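Local coordinates for ALDH21) (Physcomitrella patens subsp. patens, PDB 5N5S), which probably catalyses the NADP-dependent, non-phosphorylating oxidation of D-glyceraldehyde 3-phosphate to 3-phosphoglycerate, at residues 324-329 with 420-425; 339-344 with 398-403; 181-186 with 256-261; 208-213 with 240-245. All coordinates share one frame; numbering follows the deposited sequence.

Contact 1: 324-329 with 420-425; sequences QRLYVH and VLLYKY
Two neighbouring parallel strands of the catalytic-domain sheet of an aldehyde dehydrogenase meet here, with Tyr327 beside Tyr423 and His329 beside Tyr425 on one face, and Leu326 and Val328 beside Leu422 on the other. Five backbone hydrogen bonds join 324-329 to 420-425, among them Leu326 N to Leu421 O at 2.8 Å. Tyr327 and Tyr423 both carry CG anti to the carbonyl carbon (chi1 -60° in Tyr327), which lays their side chains alongside each other, pointing the same way. Their rings are nearly parallel, 15° apart, but slid until they barely overlap, and CE1 of Tyr327 comes 3.5 Å from CD2 of Tyr423. The Tyr327 hydroxyl accepts a 2.8 Å bond from Arg325 NH2, lying near the guanidinium plane, while Tyr423 OH is bonded to Val404 O. Tyr425 behaves differently: chi1 of 74° sets CG between its backbone N and carbonyl carbon and swings the ring over the neighbouring strand, CE2 reaching 3.2 Å from His329 N. His329 CA lies over one face of this ring, and the imidazole turns its edge toward the face in an offset edge-to-face pair. Replacing Tyr425 with alanine would probably open a gap beside His329 and leave Asp295 OD1 without the hydroxyl it now bonds. On the other face, Val328 CG2 meets Leu422 CD2 at 4.1 Å. Helix 333-345 packs there through Tyr333, Val336 and Lys337, Arg411 of helix 409-412 touches both Tyr327 and Tyr423, and strands 290-294 and 395-402 flank the pair.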
# COMPACT_ATOMS: atom_id res chain seq x y z
N GLN B 324 -8.13 4.18 34.54
CA GLN B 324 -7.91 3.83 35.94
C GLN B 324 -7.05 4.88 36.63
O GLN B 324 -7.22 5.11 37.83
CB GLN B 324 -7.22 2.46 36.01
CG GLN B 324 -7.49 1.70 37.30
CD GLN B 324 -7.02 0.27 37.20
OE1 GLN B 324 -7.42 -0.49 36.30
NE2 GLN B 324 -6.17 -0.13 38.13
N ARG B 325 -6.11 5.49 35.89
CA ARG B 325 -5.15 6.45 36.43
C ARG B 325 -5.23 7.82 35.75
O ARG B 325 -5.23 7.91 34.52
CB ARG B 325 -3.73 5.87 36.35
CG ARG B 325 -3.58 4.55 37.12
CD ARG B 325 -2.20 3.95 37.02
NE ARG B 325 -1.93 3.38 35.70
CZ ARG B 325 -0.87 3.68 34.96
NH1 ARG B 325 -0.69 3.11 33.78
NH2 ARG B 325 0.02 4.57 35.40
N LEU B 326 -5.29 8.89 36.56
CA LEU B 326 -5.36 10.26 36.07
C LEU B 326 -4.19 11.09 36.62
O LEU B 326 -4.06 11.25 37.83
CB LEU B 326 -6.73 10.89 36.44
CG LEU B 326 -7.03 12.31 35.96
CD1 LEU B 326 -6.85 12.46 34.45
CD2 LEU B 326 -8.43 12.73 36.38
N TYR B 327 -3.34 11.60 35.71
CA TYR B 327 -2.16 12.42 36.01
C TYR B 327 -2.40 13.84 35.54
O TYR B 327 -2.55 14.07 34.34
CB TYR B 327 -0.89 11.81 35.39
CG TYR B 327 -0.60 10.41 35.89
CD1 TYR B 327 0.10 10.21 37.08
CD2 TYR B 327 -1.07 9.29 35.21
CE1 TYR B 327 0.33 8.93 37.58
CE2 TYR B 327 -0.86 8.00 35.71
CZ TYR B 327 -0.16 7.83 36.89
OH TYR B 327 0.04 6.56 37.38
N VAL B 328 -2.51 14.78 36.49
CA VAL B 328 -2.79 16.19 36.22
C VAL B 328 -1.61 17.07 36.63
O VAL B 328 -1.10 16.91 37.74
CB VAL B 328 -4.12 16.67 36.86
CG1 VAL B 328 -4.47 18.10 36.43
CG2 VAL B 328 -5.28 15.72 36.53
N HIS B 329 -1.17 17.96 35.71
CA HIS B 329 -0.07 18.90 35.97
C HIS B 329 -0.43 19.79 37.16
O HIS B 329 -1.58 20.22 37.27
CB HIS B 329 0.27 19.73 34.72
CG HIS B 329 1.53 20.54 34.88
ND1 HIS B 329 1.49 21.85 35.34
CD2 HIS B 329 2.82 20.20 34.66
CE1 HIS B 329 2.74 22.26 35.37
NE2 HIS B 329 3.59 21.31 34.99
N VAL B 420 -11.21 5.75 40.05
CA VAL B 420 -10.20 6.54 39.34
C VAL B 420 -9.14 6.96 40.36
O VAL B 420 -9.48 7.45 41.42
CB VAL B 420 -10.79 7.75 38.55
CG1 VAL B 420 -9.69 8.61 37.92
CG2 VAL B 420 -11.75 7.26 37.47
N LEU B 421 -7.87 6.70 40.04
CA LEU B 421 -6.73 7.03 40.88
C LEU B 421 -6.10 8.34 40.42
O LEU B 421 -5.53 8.41 39.33
CB LEU B 421 -5.72 5.87 40.82
CG LEU B 421 -5.77 4.80 41.92
CD1 LEU B 421 -7.18 4.29 42.20
CD2 LEU B 421 -4.91 3.64 41.53
N LEU B 422 -6.25 9.40 41.25
CA LEU B 422 -5.76 10.76 40.99
C LEU B 422 -4.32 10.97 41.46
O LEU B 422 -3.97 10.64 42.60
CB LEU B 422 -6.65 11.81 41.66
CG LEU B 422 -7.18 12.98 40.80
CD1 LEU B 422 -7.92 13.98 41.66
CD2 LEU B 422 -6.09 13.71 40.02
N TYR B 423 -3.51 11.56 40.57
CA TYR B 423 -2.11 11.90 40.84
C TYR B 423 -1.75 13.26 40.25
O TYR B 423 -2.31 13.68 39.23
CB TYR B 423 -1.16 10.82 40.31
CG TYR B 423 -1.39 9.42 40.84
CD1 TYR B 423 -0.87 9.02 42.07
CD2 TYR B 423 -2.12 8.49 40.10
CE1 TYR B 423 -1.09 7.73 42.55
CE2 TYR B 423 -2.32 7.19 40.57
CZ TYR B 423 -1.80 6.82 41.79
OH TYR B 423 -2.01 5.54 42.26
N LYS B 424 -0.81 13.95 40.91
CA LYS B 424 -0.25 15.23 40.50
C LYS B 424 1.15 14.99 39.93
O LYS B 424 1.89 14.18 40.48
CB LYS B 424 -0.15 16.16 41.73
CG LYS B 424 0.18 17.62 41.42
CD LYS B 424 0.80 18.35 42.62
CE LYS B 424 -0.19 19.17 43.42
NZ LYS B 424 0.42 19.76 44.65
N TYR B 425 1.55 15.73 38.90
CA TYR B 425 2.92 15.66 38.38
C TYR B 425 3.46 17.07 38.14
O TYR B 425 2.66 18.01 38.01
CB TYR B 425 3.04 14.75 37.12
CG TYR B 425 2.47 15.35 35.86
CD1 TYR B 425 3.26 16.11 35.00
CD2 TYR B 425 1.14 15.13 35.50
CE1 TYR B 425 2.74 16.66 33.83
CE2 TYR B 425 0.62 15.66 34.32
CZ TYR B 425 1.42 16.44 33.50
OH TYR B 425 0.89 17.00 32.37

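Contact 2: 339-344 with 398-403; sequences GFVAAV and PTVIED
Glu402 OE1 is gripped twice by helix 333-345, through a salt bridge with Lys337 NZ and a hydrogen bond with Tyr333 OH, and further along the helix Phe340, Val341 and Val344 pack against Val400 and Pro398. Helix and strand run roughly antiparallel, their axes 153° apart and 9.4 Å at closest approach. Val400 makes contacts with three helix residues. Its CG2, anti to the carbonyl carbon, stands 3.7 Å from Phe340 CE2 and also 3.7 Å from Val344 CG2, so a single methyl fits against two residues one turn apart. CG1 of the same valine is more loosely placed, 4.4 Å from Val341 CG2. Within the helix, Val344 CG2 also lies over a face of the Phe340 ring, toward its rim. The other branch of Val344, CG1, runs past the pyrrolidine of Pro398 and comes within 3.5 Å of its CB; the two side chains slide by each other in opposite directions. Ile309 and Phe313 of helix 301-313 press on Val344 as well, and Thr387 of strand 384-387 touches both Val344 and Val400. No hydrogen bond crosses between 339-344 and 398-403. The helix therefore lies on the sheet by valine methyls, the Phe340 ring and the Pro398 ring, while the polar tie at Glu402 stands apart from this apolar patch, and Lys337 would be expected to keep the carboxylate there ionised.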
# COMPACT_ATOMS: atom_id res chain seq x y z
N GLY B 339 -13.45 20.21 39.92
CA GLY B 339 -14.39 20.01 38.82
C GLY B 339 -14.75 18.57 38.54
O GLY B 339 -15.91 18.26 38.26
N PHE B 340 -13.75 17.66 38.62
CA PHE B 340 -13.90 16.23 38.39
C PHE B 340 -14.73 15.57 39.49
O PHE B 340 -15.72 14.92 39.18
CB PHE B 340 -12.53 15.55 38.22
CG PHE B 340 -12.55 14.10 37.79
CD1 PHE B 340 -12.94 13.73 36.51
CD2 PHE B 340 -12.13 13.09 38.66
CE1 PHE B 340 -12.94 12.39 36.11
CE2 PHE B 340 -12.13 11.75 38.26
CZ PHE B 340 -12.53 11.41 36.99
N VAL B 341 -14.35 15.77 40.78
CA VAL B 341 -15.05 15.23 41.96
C VAL B 341 -16.53 15.67 41.97
O VAL B 341 -17.40 14.83 42.18
CB VAL B 341 -14.30 15.53 43.29
CG1 VAL B 341 -15.18 15.27 44.51
CG2 VAL B 341 -13.01 14.72 43.37
N ALA B 342 -16.80 16.97 41.67
CA ALA B 342 -18.16 17.52 41.60
C ALA B 342 -19.00 16.83 40.50
O ALA B 342 -20.18 16.57 40.70
CB ALA B 342 -18.11 19.02 41.36
N ALA B 343 -18.36 16.49 39.37
CA ALA B 343 -19.00 15.80 38.25
C ALA B 343 -19.27 14.31 38.57
O ALA B 343 -20.27 13.77 38.11
CB ALA B 343 -18.15 15.93 37.00
N VAL B 344 -18.39 13.67 39.38
CA VAL B 344 -18.50 12.27 39.85
C VAL B 344 -19.74 12.12 40.76
O VAL B 344 -20.50 11.17 40.60
CB VAL B 344 -17.20 11.81 40.60
CG1 VAL B 344 -17.36 10.42 41.21
CG2 VAL B 344 -15.98 11.84 39.70
N PRO B 398 -19.36 5.70 42.42
CA PRO B 398 -18.19 6.18 41.67
C PRO B 398 -17.16 6.76 42.65
O PRO B 398 -17.49 7.63 43.46
CB PRO B 398 -18.78 7.23 40.72
CG PRO B 398 -20.24 6.97 40.69
CD PRO B 398 -20.57 6.46 42.05
N THR B 399 -15.95 6.19 42.63
CA THR B 399 -14.87 6.48 43.56
C THR B 399 -13.67 7.18 42.91
O THR B 399 -13.27 6.84 41.80
CB THR B 399 -14.46 5.16 44.24
OG1 THR B 399 -15.62 4.49 44.71
CG2 THR B 399 -13.49 5.35 45.39
N VAL B 400 -13.09 8.16 43.64
CA VAL B 400 -11.88 8.88 43.26
C VAL B 400 -10.93 8.83 44.47
O VAL B 400 -11.27 9.32 45.55
CB VAL B 400 -12.14 10.33 42.75
CG1 VAL B 400 -10.84 11.04 42.41
CG2 VAL B 400 -13.08 10.35 41.55
N ILE B 401 -9.76 8.17 44.30
CA ILE B 401 -8.75 8.04 45.36
C ILE B 401 -7.43 8.68 44.94
O ILE B 401 -6.86 8.35 43.91
CB ILE B 401 -8.55 6.60 45.93
CG1 ILE B 401 -9.81 5.70 45.77
CG2 ILE B 401 -8.08 6.67 47.40
CD1 ILE B 401 -9.59 4.18 45.92
N GLU B 402 -6.95 9.59 45.78
CA GLU B 402 -5.75 10.39 45.58
C GLU B 402 -4.49 9.75 46.19
O GLU B 402 -4.54 9.23 47.30
CB GLU B 402 -6.01 11.78 46.18
CG GLU B 402 -4.97 12.83 45.85
CD GLU B 402 -5.16 14.12 46.63
OE1 GLU B 402 -5.59 15.12 46.02
OE2 GLU B 402 -4.90 14.12 47.86
N ASP B 403 -3.37 9.82 45.45
CA ASP B 403 -2.01 9.38 45.82
C ASP B 403 -1.93 7.94 46.40
O ASP B 403 -1.32 7.71 47.44
CB ASP B 403 -1.35 10.41 46.77
CG ASP B 403 -1.38 11.86 46.29
OD1 ASP B 403 -1.19 12.10 45.06
OD2 ASP B 403 -1.56 12.76 47.13

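Contact 3: 181-186 with 256-261; sequences PVSMVS and ERFKLL. With NAP (NADP nicotinamide-adenine-dinucleotide phosphate), chain G.
Pro181, Val182 and Ser183 pair with 258-261 in the parallel sheet of the Rossmann-like coenzyme domain, where strand 182-185 lies next to strand 260-264. The backbone bonds come first: Lys259 N donates to Pro181 O at 2.9 Å, and Ser183 N to Leu260 O at 2.8 Å with a nearly straight N-H...O angle of 174°. They join the loop 256-259 and the start of strand 260-264 to strand 182-185.

The aromatic contact is a CH-pi interaction. Phe258, with CG anti to the carbonyl carbon (chi1 -68°), folds its ring across the start of the neighbouring strand, and Ser183 CB sits over the centre of one face, 3.5 Å from the centroid. The serine OG is hydrogen-bonded to Phe252 O. A serine in place of Phe258 would probably open a gap over Ser183 CB and take away the packing that Ile82 of helix 75-94 has on the ring.

Aliphatic contacts fall on both faces. Val182 CG1 meets Leu260 CD2 at 3.7 Å, their side chains lying alongside each other, whereas Val185 CG2 touches Leu261 CD1 more loosely.

At the C-terminal end of the strand the coenzyme is met. Val185 CG1 comes 3.3 Å from O4B of the NADP adenosine ribose, and that ribose's O3B donates a 2.9 Å hydrogen bond to Ser186 O.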
# COMPACT_ATOMS: atom_id res chain seq x y z
N PRO B 181 -10.34 -23.09 10.18
CA PRO B 181 -11.25 -22.95 11.33
C PRO B 181 -10.68 -22.10 12.45
O PRO B 181 -9.50 -22.20 12.80
CB PRO B 181 -11.50 -24.39 11.78
CG PRO B 181 -11.19 -25.22 10.55
CD PRO B 181 -10.04 -24.52 9.91
N VAL B 182 -11.52 -21.20 12.98
CA VAL B 182 -11.15 -20.26 14.02
C VAL B 182 -11.92 -20.56 15.31
O VAL B 182 -13.12 -20.83 15.28
CB VAL B 182 -11.38 -18.79 13.52
CG1 VAL B 182 -10.91 -17.76 14.55
CG2 VAL B 182 -10.71 -18.54 12.17
N SER B 183 -11.21 -20.53 16.43
CA SER B 183 -11.80 -20.69 17.76
C SER B 183 -11.93 -19.29 18.34
O SER B 183 -10.96 -18.52 18.37
CB SER B 183 -10.92 -21.55 18.65
OG SER B 183 -11.52 -21.68 19.92
N MET B 184 -13.15 -18.94 18.79
CA MET B 184 -13.43 -17.63 19.36
C MET B 184 -13.95 -17.74 20.77
O MET B 184 -14.87 -18.50 21.06
CB MET B 184 -14.43 -16.85 18.49
CG MET B 184 -13.96 -16.64 17.09
SD MET B 184 -15.33 -16.17 16.07
CE MET B 184 -14.47 -15.83 14.59
N VAL B 185 -13.32 -16.97 21.66
CA VAL B 185 -13.70 -16.90 23.07
C VAL B 185 -13.81 -15.41 23.40
O VAL B 185 -12.85 -14.66 23.23
CB VAL B 185 -12.72 -17.67 24.00
CG1 VAL B 185 -13.22 -17.65 25.43
CG2 VAL B 185 -12.51 -19.11 23.53
N SER B 186 -15.02 -14.97 23.79
CA SER B 186 -15.34 -13.56 24.06
C SER B 186 -15.69 -13.28 25.54
O SER B 186 -16.09 -14.20 26.24
CB SER B 186 -16.47 -13.11 23.13
OG SER B 186 -17.59 -13.98 23.22
N GLU B 256 -6.27 -29.24 17.80
CA GLU B 256 -5.45 -29.06 16.60
C GLU B 256 -6.25 -28.80 15.30
O GLU B 256 -5.64 -28.42 14.30
CB GLU B 256 -4.49 -30.24 16.40
CG GLU B 256 -5.15 -31.58 16.10
CD GLU B 256 -4.24 -32.78 16.23
OE1 GLU B 256 -4.38 -33.52 17.23
OE2 GLU B 256 -3.37 -32.97 15.35
N ARG B 257 -7.60 -29.00 15.30
CA ARG B 257 -8.45 -28.73 14.13
C ARG B 257 -8.66 -27.23 13.89
O ARG B 257 -9.03 -26.83 12.79
CB ARG B 257 -9.79 -29.48 14.20
CG ARG B 257 -9.71 -30.99 13.96
CD ARG B 257 -10.98 -31.72 14.40
NE ARG B 257 -11.14 -31.70 15.86
CZ ARG B 257 -12.25 -32.03 16.51
NH1 ARG B 257 -13.32 -32.44 15.84
NH2 ARG B 257 -12.30 -31.96 17.83
N PHE B 258 -8.42 -26.41 14.92
CA PHE B 258 -8.50 -24.96 14.80
C PHE B 258 -7.11 -24.47 14.38
O PHE B 258 -6.10 -24.91 14.95
CB PHE B 258 -8.88 -24.31 16.13
CG PHE B 258 -10.27 -24.54 16.68
CD1 PHE B 258 -11.38 -24.04 16.01
CD2 PHE B 258 -10.46 -25.11 17.93
CE1 PHE B 258 -12.67 -24.17 16.56
CE2 PHE B 258 -11.73 -25.21 18.49
CZ PHE B 258 -12.83 -24.74 17.80
N LYS B 259 -7.06 -23.56 13.38
CA LYS B 259 -5.80 -23.00 12.89
C LYS B 259 -5.48 -21.67 13.59
O LYS B 259 -4.33 -21.21 13.55
CB LYS B 259 -5.81 -22.87 11.36
CG LYS B 259 -5.93 -24.21 10.60
CD LYS B 259 -4.71 -25.16 10.79
CE LYS B 259 -3.44 -24.89 9.97
NZ LYS B 259 -3.63 -25.08 8.51
N LEU B 260 -6.48 -21.09 14.27
CA LEU B 260 -6.34 -19.86 15.02
C LEU B 260 -7.26 -19.85 16.23
O LEU B 260 -8.41 -20.30 16.15
CB LEU B 260 -6.61 -18.63 14.11
CG LEU B 260 -6.75 -17.24 14.80
CD1 LEU B 260 -5.39 -16.61 15.08
CD2 LEU B 260 -7.58 -16.31 13.97
N LEU B 261 -6.75 -19.32 17.34
CA LEU B 261 -7.49 -19.06 18.56
C LEU B 261 -7.47 -17.54 18.76
O LEU B 261 -6.40 -16.93 18.84
CB LEU B 261 -6.88 -19.79 19.78
CG LEU B 261 -7.32 -19.29 21.19
CD1 LEU B 261 -8.81 -19.58 21.46
CD2 LEU B 261 -6.46 -19.90 22.27
PA NAP G . -12.57 -13.89 31.55
O1A NAP G . -11.14 -14.24 31.41
O2A NAP G . -13.19 -14.29 32.90
O5B NAP G . -13.46 -14.67 30.47
C5B NAP G . -13.51 -14.44 29.05
C4B NAP G . -14.03 -15.70 28.40
O4B NAP G . -13.11 -16.79 28.62
C3B NAP G . -15.41 -16.20 28.86
O3B NAP G . -16.16 -16.63 27.73
C2B NAP G . -15.05 -17.37 29.79
O2B NAP G . -16.10 -18.33 30.04
C1B NAP G . -13.83 -17.93 29.07
N9A NAP G . -12.90 -18.83 29.75
C8A NAP G . -12.34 -18.67 30.99
N7A NAP G . -11.48 -19.61 31.31
C5A NAP G . -11.48 -20.45 30.21
C6A NAP G . -10.76 -21.63 29.91
N6A NAP G . -9.86 -22.17 30.73
N1A NAP G . -11.00 -22.22 28.72
C2A NAP G . -11.88 -21.66 27.88
N3A NAP G . -12.61 -20.55 28.05
C4A NAP G . -12.36 -19.99 29.24
O3 NAP G . -13.03 -12.37 31.34
PN NAP G . -14.38 -11.55 31.59
O1N NAP G . -14.62 -11.44 33.04
O2N NAP G . -15.45 -12.11 30.73
O5D NAP G . -13.94 -10.12 31.03
C5D NAP G . -13.11 -9.23 31.81
C4D NAP G . -11.69 -9.15 31.29
O4D NAP G . -11.70 -8.99 29.85
C3D NAP G . -10.88 -7.96 31.80
O3D NAP G . -9.53 -8.31 32.08
C2D NAP G . -10.99 -6.99 30.62
O2D NAP G . -10.00 -5.97 30.56
C1D NAP G . -10.79 -7.98 29.44
N1N NAP G . -11.29 -7.37 28.14
C2N NAP G . -10.38 -7.13 27.08
C3N NAP G . -10.84 -6.46 25.96
C7N NAP G . -9.96 -6.01 24.80
O7N NAP G . -10.49 -5.55 23.77
N7N NAP G . -8.64 -6.17 24.92
C4N NAP G . -12.17 -6.07 25.91
C5N NAP G . -13.03 -6.33 26.96
C6N NAP G . -12.57 -6.99 28.06
P2B NAP G . -17.27 -18.18 31.12
O1X NAP G . -17.47 -16.77 31.63
O2X NAP G . -16.94 -19.20 32.23
O3X NAP G . -18.44 -18.68 30.27

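Contact 4: 208-213 with 240-245; sequences PFVLKP and SILPVS. With NAP (NADP nicotinamide-adenine-dinucleotide phosphate), chain G.
This is a parallel strand pairing inside a beta-alpha-beta unit, strand 209-212, helix 219-229 and strand 239-241, at the margin of the coenzyme-domain sheet. Leu211 sits at its middle: its N donates to Ser240 O at 2.9 Å and its O accepts from Leu242 N, while the bond from Ser240 N to Phe209 O is weak. Leu211 CD2 and Ile241 CG2 lie side by side at 3.9 Å, with Ala221 of helix 219-229 packed on both. Val210 CG1 meets Leu242 CD1 on the other face, and the rings of Pro213 and Pro243 touch past the strand ends.

Lys212 turns the pairing into a binding site. Bends at chi2 and chi4 carry its NZ round to Val244 O (2.9 Å), nearly along the carbonyl axis, and to Pro213 O (2.8 Å). The same ammonium also reaches NADP, binding the phosphate oxygen O3X at 2.8 Å as well as O2B and O3B of the adenosine ribose. Five oxygens share three N-H groups, and the two protein carbonyls probably hold the ammonium in place for the phosphate. A lysine ending the second strand of a Rossmann-like fold and reaching the adenosine ribose is characteristic of aldehyde dehydrogenase coenzyme sites.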
# COMPACT_ATOMS: atom_id res chain seq x y z
N PRO B 208 -14.45 -20.61 8.54
CA PRO B 208 -15.53 -21.13 9.39
C PRO B 208 -15.10 -20.94 10.86
O PRO B 208 -13.90 -20.81 11.14
CB PRO B 208 -15.63 -22.61 8.99
CG PRO B 208 -14.30 -22.96 8.48
CD PRO B 208 -13.63 -21.71 7.97
N PHE B 209 -16.06 -20.86 11.79
CA PHE B 209 -15.73 -20.63 13.19
C PHE B 209 -16.64 -21.31 14.20
O PHE B 209 -17.79 -21.66 13.89
CB PHE B 209 -15.66 -19.11 13.49
CG PHE B 209 -16.98 -18.38 13.36
CD1 PHE B 209 -17.87 -18.32 14.43
CD2 PHE B 209 -17.32 -17.74 12.17
CE1 PHE B 209 -19.08 -17.64 14.31
CE2 PHE B 209 -18.53 -17.05 12.05
CZ PHE B 209 -19.40 -17.01 13.12
N VAL B 210 -16.13 -21.45 15.44
CA VAL B 210 -16.86 -21.98 16.59
C VAL B 210 -16.64 -20.96 17.70
O VAL B 210 -15.50 -20.73 18.12
CB VAL B 210 -16.49 -23.44 17.01
CG1 VAL B 210 -17.48 -23.97 18.05
CG2 VAL B 210 -16.45 -24.38 15.81
N LEU B 211 -17.73 -20.28 18.11
CA LEU B 211 -17.72 -19.22 19.11
C LEU B 211 -18.25 -19.67 20.47
O LEU B 211 -19.37 -20.20 20.55
CB LEU B 211 -18.45 -17.95 18.60
CG LEU B 211 -18.82 -16.85 19.63
CD1 LEU B 211 -17.73 -15.83 19.79
CD2 LEU B 211 -20.08 -16.15 19.23
N LYS B 212 -17.45 -19.46 21.52
CA LYS B 212 -17.79 -19.73 22.91
C LYS B 212 -17.96 -18.37 23.60
O LYS B 212 -16.98 -17.77 24.06
CB LYS B 212 -16.72 -20.60 23.59
CG LYS B 212 -17.05 -20.99 25.04
CD LYS B 212 -16.02 -20.36 25.97
CE LYS B 212 -16.43 -20.36 27.43
NZ LYS B 212 -17.52 -19.39 27.70
N PRO B 213 -19.21 -17.83 23.66
CA PRO B 213 -19.41 -16.56 24.37
C PRO B 213 -19.44 -16.77 25.88
O PRO B 213 -19.53 -17.91 26.34
CB PRO B 213 -20.76 -16.06 23.83
CG PRO B 213 -21.49 -17.30 23.45
CD PRO B 213 -20.49 -18.39 23.16
N SER B 240 -20.98 -22.04 14.57
CA SER B 240 -21.56 -22.72 15.72
C SER B 240 -21.32 -21.78 16.91
O SER B 240 -20.25 -21.15 16.99
CB SER B 240 -20.90 -24.08 15.96
OG SER B 240 -21.05 -24.96 14.86
N ILE B 241 -22.36 -21.58 17.74
CA ILE B 241 -22.30 -20.71 18.92
C ILE B 241 -22.68 -21.56 20.10
O ILE B 241 -23.85 -21.96 20.25
CB ILE B 241 -23.12 -19.40 18.77
CG1 ILE B 241 -22.61 -18.61 17.54
CG2 ILE B 241 -23.01 -18.54 20.06
CD1 ILE B 241 -23.59 -17.77 16.86
N LEU B 242 -21.67 -21.92 20.90
CA LEU B 242 -21.86 -22.82 22.04
C LEU B 242 -21.50 -22.17 23.38
O LEU B 242 -20.34 -22.22 23.81
CB LEU B 242 -21.12 -24.16 21.82
CG LEU B 242 -21.20 -24.80 20.43
CD1 LEU B 242 -20.12 -25.82 20.26
CD2 LEU B 242 -22.56 -25.42 20.18
N PRO B 243 -22.48 -21.53 24.06
CA PRO B 243 -22.19 -20.93 25.37
C PRO B 243 -22.09 -22.00 26.46
O PRO B 243 -23.10 -22.58 26.88
CB PRO B 243 -23.37 -19.97 25.61
CG PRO B 243 -24.30 -20.14 24.43
CD PRO B 243 -23.91 -21.39 23.72
N VAL B 244 -20.84 -22.33 26.83
CA VAL B 244 -20.51 -23.33 27.85
C VAL B 244 -19.67 -22.68 28.93
O VAL B 244 -19.05 -21.64 28.69
CB VAL B 244 -19.82 -24.61 27.29
CG1 VAL B 244 -20.82 -25.49 26.55
CG2 VAL B 244 -18.61 -24.30 26.42
N SER B 245 -19.63 -23.29 30.12
CA SER B 245 -18.81 -22.79 31.22
C SER B 245 -17.34 -23.08 30.91
O SER B 245 -17.04 -24.00 30.12
CB SER B 245 -19.24 -23.41 32.54
OG SER B 245 -18.88 -22.57 33.62
PA NAP G . -12.57 -13.89 31.55
O1A NAP G . -11.14 -14.24 31.41
O2A NAP G . -13.19 -14.29 32.90
O5B NAP G . -13.46 -14.67 30.47
C5B NAP G . -13.51 -14.44 29.05
C4B NAP G . -14.03 -15.70 28.40
O4B NAP G . -13.11 -16.79 28.62
C3B NAP G . -15.41 -16.20 28.86
O3B NAP G . -16.16 -16.63 27.73
C2B NAP G . -15.05 -17.37 29.79
O2B NAP G . -16.10 -18.33 30.04
C1B NAP G . -13.83 -17.93 29.07
N9A NAP G . -12.90 -18.83 29.75
C8A NAP G . -12.34 -18.67 30.99
N7A NAP G . -11.48 -19.61 31.31
C5A NAP G . -11.48 -20.45 30.21
C6A NAP G . -10.76 -21.63 29.91
N6A NAP G . -9.86 -22.17 30.73
N1A NAP G . -11.00 -22.22 28.72
C2A NAP G . -11.88 -21.66 27.88
N3A NAP G . -12.61 -20.55 28.05
C4A NAP G . -12.36 -19.99 29.24
O3 NAP G . -13.03 -12.37 31.34
PN NAP G . -14.38 -11.55 31.59
O1N NAP G . -14.62 -11.44 33.04
O2N NAP G . -15.45 -12.11 30.73
O5D NAP G . -13.94 -10.12 31.03
C5D NAP G . -13.11 -9.23 31.81
C4D NAP G . -11.69 -9.15 31.29
O4D NAP G . -11.70 -8.99 29.85
C3D NAP G . -10.88 -7.96 31.80
O3D NAP G . -9.53 -8.31 32.08
C2D NAP G . -10.99 -6.99 30.62
O2D NAP G . -10.00 -5.97 30.56
C1D NAP G . -10.79 -7.98 29.44
N1N NAP G . -11.29 -7.37 28.14
C2N NAP G . -10.38 -7.13 27.08
C3N NAP G . -10.84 -6.46 25.96
C7N NAP G . -9.96 -6.01 24.80
O7N NAP G . -10.49 -5.55 23.77
N7N NAP G . -8.64 -6.17 24.92
C4N NAP G . -12.17 -6.07 25.91
C5N NAP G . -13.03 -6.33 26.96
C6N NAP G . -12.57 -6.99 28.06
P2B NAP G . -17.27 -18.18 31.12
O1X NAP G . -17.47 -16.77 31.63
O2X NAP G . -16.94 -19.20 32.23
O3X NAP G . -18.44 -18.68 30.27

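How the contacts relate
The four contacts fall into two pairs on opposite sides of the chain's centre. All are largely buried, but the centres of contacts 3 and 4 lie about 16 to 17 Å from that of the chain, those of contacts 1 and 2 about 25 to 26 Å, and contact 1 reaches the surface at Lys424. Contacts 1 and 2 share one sheet, strands 419-425 and 395-402 being neighbours; contact 1 is strand pairing, contact 2 the apolar seat of the helix that follows strand 323-329. Contacts 3 and 4 share the other sheet, linked by Met184 O and Lys212 N. Both touch the same NADP, contact 3 through a backbone carbonyl and a valine methyl, contact 4 through a charged amine.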